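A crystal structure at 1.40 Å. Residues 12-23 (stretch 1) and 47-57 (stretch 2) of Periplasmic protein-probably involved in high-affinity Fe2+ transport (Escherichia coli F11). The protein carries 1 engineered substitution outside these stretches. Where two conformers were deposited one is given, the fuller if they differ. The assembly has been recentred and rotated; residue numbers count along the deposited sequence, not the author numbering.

Stretch 1 (12-23) VTMNEMELAAVY
Stretch 2, residues 47-57: ADIHAVEGNKN

Stretch 1 is a tight hairpin. Strand 12-14 turns back through a type I' turn from Met 14 to Met 17 into strand 17-23, with Asn 15 (phi/psi 55/38) and Glu 16 (63/34) both in the left-handed region. Met 14 N to Met 17 O and Met 17 N to Met 14 O, each 3.0 Å, close the turn. Farther along, Leu 19 N to Val 12 O (2.8 Å) and Val 12 N to Leu 19 O (3.0 Å) continue the ladder.

Strand 47-51 of stretch 2 lies antiparallel to strand 17-23, at 170° between their directions and 4.5 Å at closest approach. The register pairs Met 17 with Ala 51, Glu 18 with His 50, Leu 19 with Ile 49, Ala 20 with Asp 48 and Ala 21 with Ala 47. Glu 18 N donates to His 50 O (2.8 Å) and His 50 N to Glu 18 O (3.2 Å); Ala 20 N donates to Asp 48 O and Asp 48 N to Ala 20 O, both 2.8 Å. In the intervening non-hydrogen-bonded pairs, CA-H groups approach carbonyls, as in Met 17 CA to His 50 O at 3.2 Å. The CA-CA distance falls to 4.2 Å at Met 17 and Ala 51.

Beyond the strand, Val 52 to Asn 55 form a type II turn, closed by a weak bond from Asn 55 N to Val 52 O (3.3 Å). Gly 54 (92/5) suits it because a CB here would jam against the preceding carbonyl O. The turn meets the hairpin at Glu 16 O, which accepts from Val 52 N and from Asn 55 ND2, both at 3.0 Å and nearly linear. Asn 55 (chi1 t, chi2 -79°) suits this post because its amide also offers an acceptor: OD1 receives Asn 57 N at 2.8 Å. Water 1 accepts from Asn 55 ND2 (3.0 Å) and donates to Asn 15 O (2.9 Å) and Asn 57 OD1 (2.8 Å).

The side chain of Glu 16 (chi1 m, chi2 98°, chi3 175°) extends past the turn, its CG 3.6 Å from Gly 54 O. Its carboxylate forms a salt bridge with Lys 56, OE1 to NZ 3.6 Å, the lysine having chi1-chi4 m, t, m, p. Glu 16 gives up 122 Å² of the 700 Å² buried in total.

On one sheet face, Leu 19 (chi1 m, chi2 99°) packs CD2 against Ile 49 CG1 at 3.8 Å. Ile 49 (m, t) also meets Met 17 (m, t, m), CG2 to SD 3.8 Å. These buried apolar chains suit a dry face. The other face carries Glu 18, His 50, Ala 20 and Asp 48, all partly exposed. Small Ala 20 brings its CB 4.2 Å from Asp 48 CB, while Glu 18 CB lies 3.8 Å from Val 52 CG1. Water 4 lies 2.8 Å from His 50 ND1 and donates to Glu 18 O at 2.9 Å.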

# COMPACT_ATOMS: atom_id res chain seq x y z
N VAL B 12 -0.45 -9.28 -18.09
CA VAL B 12 0.51 -8.61 -18.95
C VAL B 12 1.61 -7.98 -18.13
O VAL B 12 1.44 -7.72 -16.93
CB VAL B 12 -0.14 -7.54 -19.86
CG1 VAL B 12 -1.05 -8.17 -20.91
CG2 VAL B 12 -0.88 -6.51 -19.04
N THR B 13 2.75 -7.75 -18.76
CA THR B 13 3.85 -7.07 -18.09
C THR B 13 4.02 -5.71 -18.71
O THR B 13 4.01 -5.57 -19.94
CB THR B 13 5.16 -7.89 -18.09
OG1 THR B 13 6.11 -7.26 -17.23
CG2 THR B 13 5.76 -8.02 -19.49
N MET B 14 4.15 -4.70 -17.86
CA MET B 14 4.30 -3.32 -18.28
C MET B 14 4.96 -2.56 -17.15
O MET B 14 4.60 -2.74 -15.99
CB MET B 14 2.93 -2.70 -18.58
CG MET B 14 2.98 -1.25 -19.01
SD MET B 14 3.87 -1.08 -20.56
CE MET B 14 4.29 0.66 -20.53
N ASN B 15 5.95 -1.72 -17.48
CA ASN B 15 6.61 -0.89 -16.49
C ASN B 15 7.17 -1.70 -15.33
O ASN B 15 7.14 -1.27 -14.17
CB ASN B 15 5.68 0.22 -15.99
CG ASN B 15 5.40 1.26 -17.06
OD1 ASN B 15 4.26 1.71 -17.23
ND2 ASN B 15 6.44 1.63 -17.78
N GLU B 16 7.70 -2.87 -15.64
CA GLU B 16 8.35 -3.72 -14.65
C GLU B 16 7.40 -4.19 -13.56
O GLU B 16 7.78 -4.39 -12.39
CB GLU B 16 9.58 -3.00 -14.07
CG GLU B 16 10.73 -2.87 -15.07
CD GLU B 16 10.86 -1.55 -15.82
OE1 GLU B 16 11.86 -1.45 -16.55
OE2 GLU B 16 10.03 -0.61 -15.71
N MET B 17 6.15 -4.38 -13.98
CA MET B 17 5.09 -4.96 -13.13
C MET B 17 4.35 -6.03 -13.93
O MET B 17 4.29 -5.94 -15.16
CB MET B 17 4.06 -3.90 -12.71
CG MET B 17 4.63 -2.76 -11.87
SD MET B 17 3.42 -1.45 -11.62
CE MET B 17 3.36 -0.76 -13.27
N GLU B 18 3.80 -7.02 -13.24
CA GLU B 18 2.87 -7.97 -13.85
C GLU B 18 1.48 -7.57 -13.37
O GLU B 18 1.26 -7.45 -12.17
CB GLU B 18 3.19 -9.42 -13.47
CG GLU B 18 2.50 -10.46 -14.35
CD GLU B 18 3.00 -10.47 -15.79
OE1 GLU B 18 4.09 -9.93 -16.06
OE2 GLU B 18 2.30 -11.05 -16.66
N LEU B 19 0.58 -7.34 -14.32
CA LEU B 19 -0.74 -6.81 -14.04
C LEU B 19 -1.78 -7.79 -14.54
O LEU B 19 -1.83 -8.08 -15.73
CB LEU B 19 -0.93 -5.46 -14.72
CG LEU B 19 0.17 -4.43 -14.42
CD1 LEU B 19 1.20 -4.34 -15.54
CD2 LEU B 19 -0.47 -3.08 -14.18
N ALA B 20 -2.60 -8.29 -13.62
CA ALA B 20 -3.66 -9.25 -13.97
C ALA B 20 -5.01 -8.74 -13.48
O ALA B 20 -5.09 -8.04 -12.46
CB ALA B 20 -3.37 -10.60 -13.35
N ALA B 21 -6.06 -9.06 -14.23
CA ALA B 21 -7.42 -8.84 -13.78
C ALA B 21 -7.95 -10.17 -13.27
O ALA B 21 -7.71 -11.20 -13.89
CB ALA B 21 -8.27 -8.31 -14.92
N VAL B 22 -8.63 -10.15 -12.13
CA VAL B 22 -9.26 -11.36 -11.62
C VAL B 22 -10.59 -10.97 -11.01
O VAL B 22 -10.85 -9.79 -10.77
CB VAL B 22 -8.40 -12.09 -10.56
CG1 VAL B 22 -7.12 -12.64 -11.19
CG2 VAL B 22 -8.08 -11.17 -9.40
N TYR B 23 -11.43 -11.96 -10.78
CA TYR B 23 -12.71 -11.74 -10.12
C TYR B 23 -13.06 -12.92 -9.21
O TYR B 23 -12.52 -14.01 -9.32
CB TYR B 23 -13.83 -11.43 -11.12
CG TYR B 23 -14.16 -12.55 -12.07
CD1 TYR B 23 -15.20 -13.43 -11.82
CD2 TYR B 23 -13.42 -12.71 -13.24
CE1 TYR B 23 -15.50 -14.46 -12.70
CE2 TYR B 23 -13.71 -13.74 -14.13
CZ TYR B 23 -14.75 -14.60 -13.86
OH TYR B 23 -15.01 -15.61 -14.76
N ALA B 47 -7.67 -5.81 -9.45
CA ALA B 47 -6.41 -5.67 -10.15
C ALA B 47 -5.32 -6.26 -9.29
O ALA B 47 -5.16 -5.87 -8.12
CB ALA B 47 -6.12 -4.21 -10.44
N ASP B 48 -4.62 -7.26 -9.83
CA ASP B 48 -3.47 -7.87 -9.17
C ASP B 48 -2.23 -7.33 -9.82
O ASP B 48 -1.99 -7.55 -11.01
CB ASP B 48 -3.50 -9.39 -9.33
CG ASP B 48 -4.38 -10.05 -8.31
OD1 ASP B 48 -4.80 -9.36 -7.36
OD2 ASP B 48 -4.62 -11.27 -8.46
N ILE B 49 -1.45 -6.60 -9.03
CA ILE B 49 -0.29 -5.88 -9.57
C ILE B 49 0.92 -6.03 -8.65
O ILE B 49 0.90 -5.63 -7.49
CB ILE B 49 -0.62 -4.39 -9.80
CG1 ILE B 49 -1.80 -4.23 -10.78
CG2 ILE B 49 0.61 -3.66 -10.32
CD1 ILE B 49 -2.41 -2.85 -10.80
N HIS B 50 1.98 -6.60 -9.21
CA HIS B 50 3.23 -6.85 -8.46
C HIS B 50 4.43 -6.56 -9.30
O HIS B 50 4.38 -6.68 -10.52
CB HIS B 50 3.27 -8.29 -7.97
CG HIS B 50 2.11 -8.61 -7.09
ND1 HIS B 50 0.89 -8.93 -7.58
CD2 HIS B 50 2.00 -8.63 -5.71
CE1 HIS B 50 0.04 -9.14 -6.56
NE2 HIS B 50 0.71 -8.93 -5.41
N ALA B 51 5.53 -6.15 -8.67
CA ALA B 51 6.77 -5.94 -9.40
C ALA B 51 7.24 -7.23 -10.03
O ALA B 51 7.01 -8.32 -9.49
CB ALA B 51 7.86 -5.43 -8.47
N VAL B 52 7.91 -7.10 -11.17
CA VAL B 52 8.73 -8.20 -11.71
C VAL B 52 10.20 -7.85 -11.52
O VAL B 52 10.53 -6.71 -11.16
CB VAL B 52 8.38 -8.56 -13.17
CG1 VAL B 52 6.96 -9.15 -13.25
CG2 VAL B 52 8.56 -7.38 -14.11
N GLU B 53 11.07 -8.83 -11.73
CA GLU B 53 12.53 -8.63 -11.66
C GLU B 53 12.95 -7.49 -12.59
O GLU B 53 12.48 -7.37 -13.71
CB GLU B 53 13.26 -9.93 -12.01
CG GLU B 53 14.79 -9.86 -11.91
CD GLU B 53 15.30 -10.05 -10.50
OE1 GLU B 53 14.53 -10.51 -9.63
OE2 GLU B 53 16.49 -9.73 -10.25
N GLY B 54 13.86 -6.64 -12.09
CA GLY B 54 14.35 -5.47 -12.83
C GLY B 54 13.59 -4.18 -12.58
O GLY B 54 13.86 -3.18 -13.24
N ASN B 55 12.64 -4.19 -11.65
CA ASN B 55 11.88 -2.99 -11.35
C ASN B 55 12.83 -1.87 -10.90
O ASN B 55 13.73 -2.11 -10.08
CB ASN B 55 10.82 -3.30 -10.28
CG ASN B 55 9.90 -2.13 -10.02
OD1 ASN B 55 10.26 -1.19 -9.31
ND2 ASN B 55 8.68 -2.20 -10.56
N LYS B 56 12.61 -0.69 -11.46
CA LYS B 56 13.52 0.44 -11.26
C LYS B 56 12.96 1.47 -10.30
O LYS B 56 13.55 2.55 -10.12
CB LYS B 56 13.84 1.11 -12.61
CG LYS B 56 14.58 0.20 -13.58
CD LYS B 56 15.02 0.98 -14.81
CE LYS B 56 13.96 1.00 -15.91
NZ LYS B 56 12.77 1.87 -15.64
N ASN B 57 11.84 1.13 -9.67
CA ASN B 57 11.20 2.04 -8.73
C ASN B 57 11.29 1.62 -7.27
O ASN B 57 10.57 2.17 -6.44
CB ASN B 57 9.74 2.26 -9.12
CG ASN B 57 9.60 2.87 -10.49
OD1 ASN B 57 8.99 2.30 -11.38
ND2 ASN B 57 10.18 4.05 -10.69
O HOH W 1 7.24 0.16 -11.67
O HOH W 2 10.67 -0.06 -13.18
O HOH W 3 9.92 2.22 -13.82
O HOH W 4 0.43 -9.52 -10.31